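Local coordinates for protein sugar isomerase (Sinorhizobium meliloti, PDB 3QC0) that binds zinc in a xylose isomerase-like TIM barrel and probably acts as a sugar isomerase, on a substrate not yet established, at residues I53-G58 with A92-A97; D84-V89 with I125-P130; Y179-W182 with D186-N189; D207-T212 with L216-M221. All blocks are in the same frame, centred on the assembly; numbering follows the deposited sequence.

Contact 1: residues I53-G58 with A92-A97; sequences IVRANG and AAELGA
Val54 and Leu95 meet on the buried side of this contact, while Arg55 and Glu94 close it on the solvent side. CG1 of Val54 lies 3.7 Å from the backbone O of Leu95, and its other methyl, CG2, is a looser 4.5 Å from Leu95 CD2. At the surface, in the conformer of Glu94 described, Arg55 NH1 donates to Glu94 OE2 over 3.0 Å in a salt bridge that is bent at the hydrogen (143°). The donor comes from above the carboxylate plane, and the two flat groups stand 88° apart. Glu94 turns at its second torsion (chi2 60°) and Arg55 bends at its third, which brings the charged ends together although neither side chain sets out toward the other helix.

Further out, both helices stop in a Schellman motif, with Gly58 and Gly96 taking the positive phi that glycine tolerates easily. Leu61 of the strand 60-68 touches both Val54 and Leu95, so branched apolar residues suit the barrel side, and long charged ones the surface. These are the C-terminal ends of helices 47-57 and 75-94, neighbours on the outside of the TIM barrel. With a single bent bond, seen for one of two glutamate conformers, the ion pair is probably a modest electrostatic supplement to apolar packing.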
# COMPACT_ATOMS: atom_id res chain seq x y z
N ILE A 53 8.74 33.00 -17.50
CA ILE A 53 7.70 33.24 -16.50
C ILE A 53 8.24 33.00 -15.10
O ILE A 53 8.03 33.79 -14.19
CB ILE A 53 6.46 32.36 -16.73
CG1 ILE A 53 5.76 32.76 -18.03
CG2 ILE A 53 5.50 32.40 -15.52
CD1 ILE A 53 4.68 31.81 -18.52
N VAL A 54 8.93 31.88 -14.91
CA VAL A 54 9.56 31.63 -13.62
C VAL A 54 10.48 32.76 -13.16
O VAL A 54 10.38 33.24 -12.03
CB VAL A 54 10.32 30.27 -13.64
CG1 VAL A 54 11.23 30.14 -12.43
CG2 VAL A 54 9.29 29.13 -13.76
N ARG A 55 11.38 33.20 -14.04
CA ARG A 55 12.37 34.21 -13.66
C ARG A 55 11.70 35.59 -13.50
O ARG A 55 12.03 36.30 -12.58
CB ARG A 55 13.55 34.26 -14.64
CG ARG A 55 14.50 33.02 -14.50
CD ARG A 55 15.71 33.09 -15.43
NE ARG A 55 15.29 33.19 -16.83
CZ ARG A 55 15.02 32.17 -17.65
NH1 ARG A 55 15.14 30.90 -17.25
NH2 ARG A 55 14.63 32.44 -18.89
N ALA A 56 10.71 35.90 -14.34
CA ALA A 56 10.01 37.22 -14.28
C ALA A 56 9.24 37.41 -12.99
O ALA A 56 9.16 38.50 -12.43
CB ALA A 56 9.08 37.38 -15.48
N ASN A 57 8.66 36.31 -12.48
CA ASN A 57 7.85 36.36 -11.29
C ASN A 57 8.59 35.88 -10.04
O ASN A 57 8.01 35.84 -8.97
CB ASN A 57 6.58 35.56 -11.53
CG ASN A 57 5.71 36.18 -12.59
OD1 ASN A 57 4.98 37.14 -12.32
ND2 ASN A 57 5.79 35.67 -13.81
N GLY A 58 9.86 35.53 -10.18
CA GLY A 58 10.67 35.12 -9.04
C GLY A 58 10.15 33.82 -8.40
O GLY A 58 10.24 33.66 -7.19
N ALA A 92 14.74 20.71 -15.46
CA ALA A 92 14.76 21.17 -14.10
C ALA A 92 15.77 22.28 -13.90
O ALA A 92 15.50 23.24 -13.18
CB ALA A 92 15.04 19.98 -13.09
N ALA A 93 16.94 22.10 -14.48
CA ALA A 93 18.03 23.11 -14.37
C ALA A 93 17.59 24.43 -14.99
O ALA A 93 17.76 25.47 -14.37
CB ALA A 93 19.28 22.59 -15.02
N GLU A 94 16.98 24.37 -16.16
CA GLU A 94 16.51 25.59 -16.85
C GLU A 94 15.49 26.35 -16.00
O GLU A 94 15.48 27.59 -15.96
CB GLU A 94 15.87 25.24 -18.19
CG GLU A 94 15.22 26.44 -18.92
CD GLU A 94 16.22 27.56 -19.23
OE1 GLU A 94 17.38 27.26 -19.54
OE2 GLU A 94 15.82 28.73 -19.17
N LEU A 95 14.61 25.61 -15.32
CA LEU A 95 13.57 26.20 -14.51
C LEU A 95 14.00 26.54 -13.06
O LEU A 95 13.20 27.03 -12.27
CB LEU A 95 12.34 25.30 -14.51
CG LEU A 95 11.75 24.96 -15.88
CD1 LEU A 95 10.63 23.91 -15.73
CD2 LEU A 95 11.26 26.26 -16.58
N GLY A 96 15.25 26.23 -12.70
CA GLY A 96 15.74 26.43 -11.35
C GLY A 96 15.05 25.59 -10.29
O GLY A 96 14.96 26.00 -9.14
N ALA A 97 14.56 24.42 -10.70
CA ALA A 97 13.84 23.55 -9.75
C ALA A 97 14.70 23.10 -8.55
O ALA A 97 15.87 22.75 -8.70
CB ALA A 97 13.26 22.32 -10.47

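Contact 2: residues D84-V89 with I125-P130; sequences DNRRAV and IAAVLP
Helices 84-89 and 125-130 run in roughly the same direction, their axes 9.6 Å apart and crossing at -39°, with Arg86 and Val128 the nearest pair of CA atoms. They belong to successive outer helices of the TIM barrel, 75-94 and 114-135, which pack side by side over the parallel strands.

Val128 carries most of the apolar contact. With CG1 anti to the backbone N (chi1 175°), its two methyls divide the neighbouring helix between them: CG2 presses on Asn85 CB at 3.5 Å, and CG1 meets Val89 CG2 at 4.0 Å. The compact, beta-branched valines fill the space between the helices, where Phe70 and Leu139 also cover Val128. Asn85 meets it chiefly through its aliphatic CB; its buried amide is satisfied apart from this packing, OD1 accepting from Gly68 N and ND2 donating to Ala81 O.

Toward the surface, Arg86 is long enough to span the gap. Its chain is extended from CG to NE, and its guanidinium is shared between the carboxylates of Glu79 and Asp83, which pair with NH1, and the opposing helix. NH2 makes only a weak bond to Ala127 O, at 3.3 Å. A water at the guanidinium edge, in its plane, makes a second link: it accepts from Arg86 NE at 2.9 Å and donates to Ala127 O at 2.7 Å.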
# COMPACT_ATOMS: atom_id res chain seq x y z
N ASP A 84 16.12 9.86 -21.07
CA ASP A 84 15.00 10.76 -20.75
C ASP A 84 15.19 11.50 -19.45
O ASP A 84 14.86 12.68 -19.36
CB ASP A 84 13.63 10.03 -20.72
CG ASP A 84 12.47 10.96 -20.33
OD1 ASP A 84 12.22 11.92 -21.13
OD2 ASP A 84 11.88 10.80 -19.21
N ASN A 85 15.72 10.81 -18.43
CA ASN A 85 15.96 11.46 -17.17
C ASN A 85 17.01 12.57 -17.29
O ASN A 85 16.91 13.57 -16.58
CB ASN A 85 16.42 10.44 -16.11
CG ASN A 85 15.26 9.69 -15.46
OD1 ASN A 85 14.79 10.12 -14.41
ND2 ASN A 85 14.80 8.58 -16.08
N ARG A 86 17.99 12.38 -18.18
CA ARG A 86 18.96 13.46 -18.43
C ARG A 86 18.26 14.68 -19.02
O ARG A 86 18.57 15.81 -18.62
CB ARG A 86 20.10 12.97 -19.31
CG ARG A 86 20.93 11.89 -18.65
CD ARG A 86 22.11 11.42 -19.51
NE ARG A 86 22.86 10.35 -18.87
CZ ARG A 86 22.96 9.10 -19.32
NH1 ARG A 86 22.35 8.65 -20.44
NH2 ARG A 86 23.61 8.25 -18.59
N ARG A 87 17.30 14.47 -19.93
CA ARG A 87 16.50 15.57 -20.44
C ARG A 87 15.69 16.24 -19.32
O ARG A 87 15.61 17.45 -19.23
CB ARG A 87 15.56 15.09 -21.55
CG ARG A 87 16.18 14.38 -22.74
CD ARG A 87 16.95 15.33 -23.67
NE ARG A 87 18.17 15.82 -23.03
CZ ARG A 87 19.29 15.10 -22.87
NH1 ARG A 87 19.39 13.85 -23.30
NH2 ARG A 87 20.32 15.64 -22.24
N ALA A 88 15.10 15.42 -18.43
CA ALA A 88 14.37 15.94 -17.32
C ALA A 88 15.24 16.81 -16.41
O ALA A 88 14.80 17.83 -15.91
CB ALA A 88 13.69 14.79 -16.51
N VAL A 89 16.48 16.38 -16.19
CA VAL A 89 17.44 17.16 -15.42
C VAL A 89 17.70 18.48 -16.11
O VAL A 89 17.71 19.49 -15.45
CB VAL A 89 18.76 16.40 -15.24
CG1 VAL A 89 19.91 17.35 -14.78
CG2 VAL A 89 18.58 15.24 -14.22
N ILE A 125 19.27 5.38 -11.40
CA ILE A 125 19.60 6.61 -10.63
C ILE A 125 21.09 6.86 -10.65
O ILE A 125 21.53 7.99 -10.91
CB ILE A 125 19.03 6.62 -9.22
CG1 ILE A 125 17.49 6.45 -9.29
CG2 ILE A 125 19.39 7.90 -8.50
CD1 ILE A 125 16.84 6.19 -7.89
N ALA A 126 21.87 5.81 -10.46
CA ALA A 126 23.32 5.94 -10.50
C ALA A 126 23.82 6.46 -11.85
O ALA A 126 24.76 7.26 -11.89
CB ALA A 126 23.98 4.64 -10.20
N ALA A 127 23.16 6.05 -12.92
CA ALA A 127 23.53 6.45 -14.28
C ALA A 127 23.21 7.92 -14.53
O ALA A 127 23.94 8.60 -15.28
CB ALA A 127 22.84 5.55 -15.35
N VAL A 128 22.13 8.41 -13.93
CA VAL A 128 21.67 9.78 -14.09
C VAL A 128 22.45 10.75 -13.17
O VAL A 128 22.63 11.92 -13.52
CB VAL A 128 20.15 9.89 -13.80
CG1 VAL A 128 19.65 11.37 -13.84
CG2 VAL A 128 19.35 9.01 -14.80
N LEU A 129 22.88 10.27 -12.01
CA LEU A 129 23.44 11.15 -11.00
C LEU A 129 24.53 12.08 -11.51
O LEU A 129 24.46 13.28 -11.23
CB LEU A 129 23.93 10.36 -9.79
CG LEU A 129 22.89 10.25 -8.66
CD1 LEU A 129 23.24 9.19 -7.59
CD2 LEU A 129 22.68 11.64 -8.03
N PRO A 130 25.52 11.56 -12.27
CA PRO A 130 26.58 12.52 -12.70
C PRO A 130 26.02 13.70 -13.50
O PRO A 130 26.52 14.84 -13.35
CB PRO A 130 27.54 11.64 -13.51
CG PRO A 130 27.31 10.23 -12.96
CD PRO A 130 25.84 10.19 -12.67
O HOH W 1 24.59 10.82 -16.64

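Contact 3: residues Y179-W182 with D186-N189; sequences YHVW and DLAN
Leu187 reaches back over Val181, and the close part of the contact is made by the Leu187 side chain against Val181, side chain and carbonyl alike. Leu187 CD1 lies 3.8 Å from Val181 CG2, the two side chains crossing at about a right angle. The second leucine methyl, CD2, rests instead on backbone, 3.7 Å from Val181 O and 4.1 Å from Trp182 O. Leu187 CG is anti to the backbone N (chi1 -175°), a setting that directs the forked end at the preceding turn and lets one methyl meet a side chain while the other meets carbonyl oxygens. Val181 contributes CG2 from the crowded position between its backbone N and carbonyl carbon. Branched apolar side chains suit this buried place, filling it without a polar group that would need a partner. Trp182 also touches Ala150 of the second subunit.

The other side is looser and more polar. Asp186 occupies the N-cap position of helix 187-196, yet its side chain makes no capping bond. Its OD1 instead accepts from ND2 of exposed Asn189 at 2.9 Å, through the syn lone pair, and OD2 accepts from Gln190. Such hydrophilic residues fit the first turn of a helix at the protein surface.

The turn between the segments thus joins the short helix 178-181, which follows the barrel strand 172-177 directly, to the outer helix 187-196. Val181 lies about 9 Å from the zinc ion, side chain to metal. Leu187 also packs on Ile232 of helix 229-238, the next outer helix.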
# COMPACT_ATOMS: atom_id res chain seq x y z
N TYR A 179 0.64 11.20 0.94
CA TYR A 179 -0.26 10.20 0.36
C TYR A 179 0.40 8.84 0.31
O TYR A 179 -0.20 7.81 0.51
CB TYR A 179 -0.70 10.58 -1.06
CG TYR A 179 -2.02 9.97 -1.47
CD1 TYR A 179 -3.21 10.38 -0.88
CD2 TYR A 179 -2.09 8.97 -2.45
CE1 TYR A 179 -4.42 9.81 -1.23
CE2 TYR A 179 -3.31 8.41 -2.83
CZ TYR A 179 -4.48 8.84 -2.21
OH TYR A 179 -5.70 8.32 -2.59
N HIS A 180 1.69 8.84 0.00
CA HIS A 180 2.42 7.62 -0.26
C HIS A 180 2.95 6.97 1.01
O HIS A 180 3.25 5.75 0.99
CB HIS A 180 3.60 7.92 -1.19
CG HIS A 180 3.18 8.44 -2.52
ND1 HIS A 180 2.13 7.89 -3.22
CD2 HIS A 180 3.66 9.45 -3.28
CE1 HIS A 180 1.96 8.57 -4.35
NE2 HIS A 180 2.88 9.51 -4.41
N VAL A 181 3.16 7.77 2.07
CA VAL A 181 3.88 7.29 3.26
C VAL A 181 3.12 7.31 4.59
O VAL A 181 3.64 6.77 5.57
CB VAL A 181 5.24 8.10 3.46
CG1 VAL A 181 6.08 8.14 2.20
CG2 VAL A 181 4.96 9.56 3.98
N TRP A 182 1.95 7.95 4.64
CA TRP A 182 1.29 8.25 5.93
C TRP A 182 1.06 6.98 6.77
O TRP A 182 1.07 7.04 7.99
CB TRP A 182 -0.04 8.97 5.74
CG TRP A 182 -1.11 8.11 5.21
CD1 TRP A 182 -1.34 7.79 3.92
CD2 TRP A 182 -2.06 7.38 5.99
NE1 TRP A 182 -2.40 6.90 3.84
CE2 TRP A 182 -2.87 6.65 5.11
CE3 TRP A 182 -2.33 7.32 7.34
CZ2 TRP A 182 -3.93 5.83 5.55
CZ3 TRP A 182 -3.33 6.51 7.79
CH2 TRP A 182 -4.15 5.76 6.89
N ASP A 186 6.65 2.57 10.43
CA ASP A 186 7.97 3.05 10.84
C ASP A 186 8.25 4.49 10.37
O ASP A 186 9.42 4.95 10.35
CB ASP A 186 9.07 2.14 10.36
CG ASP A 186 10.35 2.26 11.24
OD1 ASP A 186 10.25 2.58 12.45
OD2 ASP A 186 11.44 2.03 10.73
N LEU A 187 7.19 5.23 10.06
CA LEU A 187 7.34 6.58 9.46
C LEU A 187 8.12 7.53 10.35
O LEU A 187 9.01 8.23 9.86
CB LEU A 187 5.99 7.20 9.15
CG LEU A 187 5.99 8.54 8.42
CD1 LEU A 187 6.79 8.42 7.07
CD2 LEU A 187 4.57 9.08 8.25
N ALA A 188 7.83 7.55 11.64
CA ALA A 188 8.55 8.49 12.54
C ALA A 188 10.05 8.24 12.53
O ALA A 188 10.83 9.18 12.40
CB ALA A 188 8.04 8.37 13.97
N ASN A 189 10.48 7.01 12.64
CA ASN A 189 11.92 6.71 12.66
C ASN A 189 12.53 7.03 11.30
O ASN A 189 13.65 7.53 11.23
CB ASN A 189 12.19 5.24 12.95
CG ASN A 189 12.09 4.89 14.44
OD1 ASN A 189 12.30 5.74 15.33
ND2 ASN A 189 11.78 3.61 14.71

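Contact 4: residues D207-T212 with L216-M221; sequences DWLVPT and LTDRGM
Two torsions set this contact: Leu209 carries CG anti to its carbonyl carbon (chi1 -60°) and Asp218 carries CG anti to its backbone N (chi1 -164°), and with these settings Leu209 CD1 comes against the Asp218 carboxylate, the side chains crossing at about a right angle. They lie in the long loop that follows strand 200-205 of the TIM barrel, folded back on itself through a single antiparallel bridge. There Asp207 and Gly220 form a hydrogen-bonded pair: Gly220 N donates to Asp207 O at 2.8 Å, whereas the return bond from Asp207 N to Gly220 O is weak.

Leu209 covers the bridge, with CD2 3.7 Å from Gly220 CA; glycine suits the place, its bare CA letting the leucine lie directly against the backbone. CD1 lies 3.7 Å from Asp218 OD1, while the Asp218 charge is met by Lys213. Arg219 faces the other way, toward the metal site, where NH1 donates to Glu248 O and to the zinc ligand Asp177 and its guanidinium makes a cation-pi contact with Phe250.

One water ties the two arms of the loop together: it accepts from Leu209 N at 3.0 Å and donates to Thr212 OG1 and to Asp218 O, each at 2.7 Å.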
# COMPACT_ATOMS: atom_id res chain seq x y z
N ASP A 207 -4.58 14.60 1.26
CA ASP A 207 -5.14 13.77 2.29
C ASP A 207 -5.62 12.43 1.75
O ASP A 207 -5.83 12.27 0.53
CB ASP A 207 -6.31 14.49 3.01
CG ASP A 207 -6.31 14.27 4.53
OD1 ASP A 207 -5.81 13.20 5.00
OD2 ASP A 207 -6.85 15.15 5.28
N TRP A 208 -5.75 11.48 2.67
CA TRP A 208 -6.26 10.15 2.40
C TRP A 208 -7.71 10.07 2.84
O TRP A 208 -8.00 10.17 4.02
CB TRP A 208 -5.40 9.08 3.12
CG TRP A 208 -5.85 7.69 2.76
CD1 TRP A 208 -6.88 6.98 3.33
CD2 TRP A 208 -5.34 6.85 1.71
NE1 TRP A 208 -7.00 5.75 2.74
CE2 TRP A 208 -6.07 5.65 1.73
CE3 TRP A 208 -4.31 6.96 0.82
CZ2 TRP A 208 -5.83 4.63 0.84
CZ3 TRP A 208 -4.07 5.96 -0.08
CH2 TRP A 208 -4.81 4.78 -0.04
N LEU A 209 -8.61 9.93 1.86
CA LEU A 209 -10.05 9.95 2.14
C LEU A 209 -10.55 8.60 2.63
O LEU A 209 -10.03 7.56 2.24
CB LEU A 209 -10.81 10.39 0.89
CG LEU A 209 -10.48 11.79 0.34
CD1 LEU A 209 -11.28 11.97 -0.97
CD2 LEU A 209 -10.73 12.86 1.42
N VAL A 210 -11.62 8.66 3.43
CA VAL A 210 -12.35 7.45 3.82
C VAL A 210 -13.82 7.61 3.37
O VAL A 210 -14.55 8.43 3.93
CB VAL A 210 -12.26 7.18 5.35
CG1 VAL A 210 -13.19 5.99 5.76
CG2 VAL A 210 -10.79 6.92 5.77
N PRO A 211 -14.25 6.82 2.39
CA PRO A 211 -13.49 5.86 1.59
C PRO A 211 -12.66 6.57 0.53
O PRO A 211 -12.94 7.73 0.17
CB PRO A 211 -14.58 5.05 0.90
CG PRO A 211 -15.66 6.08 0.69
CD PRO A 211 -15.68 6.85 1.96
N THR A 212 -11.65 5.86 0.05
CA THR A 212 -10.95 6.25 -1.17
C THR A 212 -11.60 5.53 -2.33
O THR A 212 -11.80 4.31 -2.30
CB THR A 212 -9.43 6.00 -1.07
OG1 THR A 212 -8.87 6.93 -0.14
CG2 THR A 212 -8.74 6.09 -2.43
N LEU A 216 -5.99 6.24 -8.08
CA LEU A 216 -5.11 7.29 -8.59
C LEU A 216 -5.66 8.69 -8.45
O LEU A 216 -4.90 9.59 -8.05
CB LEU A 216 -4.79 7.05 -10.08
CG LEU A 216 -3.70 7.95 -10.64
CD1 LEU A 216 -2.34 7.61 -10.05
CD2 LEU A 216 -3.65 7.84 -12.16
N THR A 217 -6.96 8.87 -8.76
CA THR A 217 -7.49 10.23 -8.87
C THR A 217 -8.53 10.60 -7.82
O THR A 217 -9.51 11.33 -8.10
CB THR A 217 -8.06 10.43 -10.28
OG1 THR A 217 -9.12 9.49 -10.48
CG2 THR A 217 -6.95 10.27 -11.35
N ASP A 218 -8.36 10.08 -6.60
CA ASP A 218 -9.20 10.49 -5.47
C ASP A 218 -8.39 10.86 -4.22
O ASP A 218 -8.78 10.54 -3.08
CB ASP A 218 -10.25 9.41 -5.19
CG ASP A 218 -11.39 9.91 -4.31
OD1 ASP A 218 -11.84 11.07 -4.52
OD2 ASP A 218 -11.83 9.15 -3.41
N ARG A 219 -7.29 11.57 -4.42
CA ARG A 219 -6.63 12.23 -3.31
C ARG A 219 -7.54 13.29 -2.70
O ARG A 219 -8.34 13.92 -3.43
CB ARG A 219 -5.33 12.91 -3.70
CG ARG A 219 -4.27 12.02 -4.30
CD ARG A 219 -2.94 12.73 -4.32
NE ARG A 219 -1.86 11.92 -4.82
CZ ARG A 219 -0.57 12.19 -4.64
NH1 ARG A 219 -0.18 13.31 -4.06
NH2 ARG A 219 0.35 11.34 -5.09
N GLY A 220 -7.41 13.50 -1.40
CA GLY A 220 -8.22 14.48 -0.68
C GLY A 220 -7.55 15.82 -0.53
O GLY A 220 -6.31 15.92 -0.52
N MSE A 221 -8.38 16.86 -0.45
CA MSE A 221 -7.95 18.12 0.06
C MSE A 221 -7.55 17.94 1.53
O MSE A 221 -8.23 17.23 2.29
CB MSE A 221 -9.11 19.12 -0.06
CG MSE A 221 -8.85 20.51 0.47
SE MSE A 221 -7.44 21.51 -0.35
CE MSE A 221 -8.42 21.73 -2.07
O HOH W 2 -7.70 9.23 -0.94

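In the fold
The four contacts divide between the helical outside of the barrel and the neighbourhood of its metal site. Contacts 1 and 2 share helix 75-94, their centres 20 Å apart, and join it to the helices before and after it in the barrel. Contacts 3 and 4 have centres 16 Å apart and touch: Tyr179 CE1 lies 3.5 Å from Trp208 CE3, and His180 NE2 is 3.2 Å from Arg219 NH2. Contact 4 approaches the metal closely, the side chain of Arg219 lying about 4 Å from the bound zinc ion. Glu142, Asp177, His204 and Glu248 hold that ion. Contact 1 is about 31 Å from both contacts 3 and 4, centre to centre, across the chain's centre.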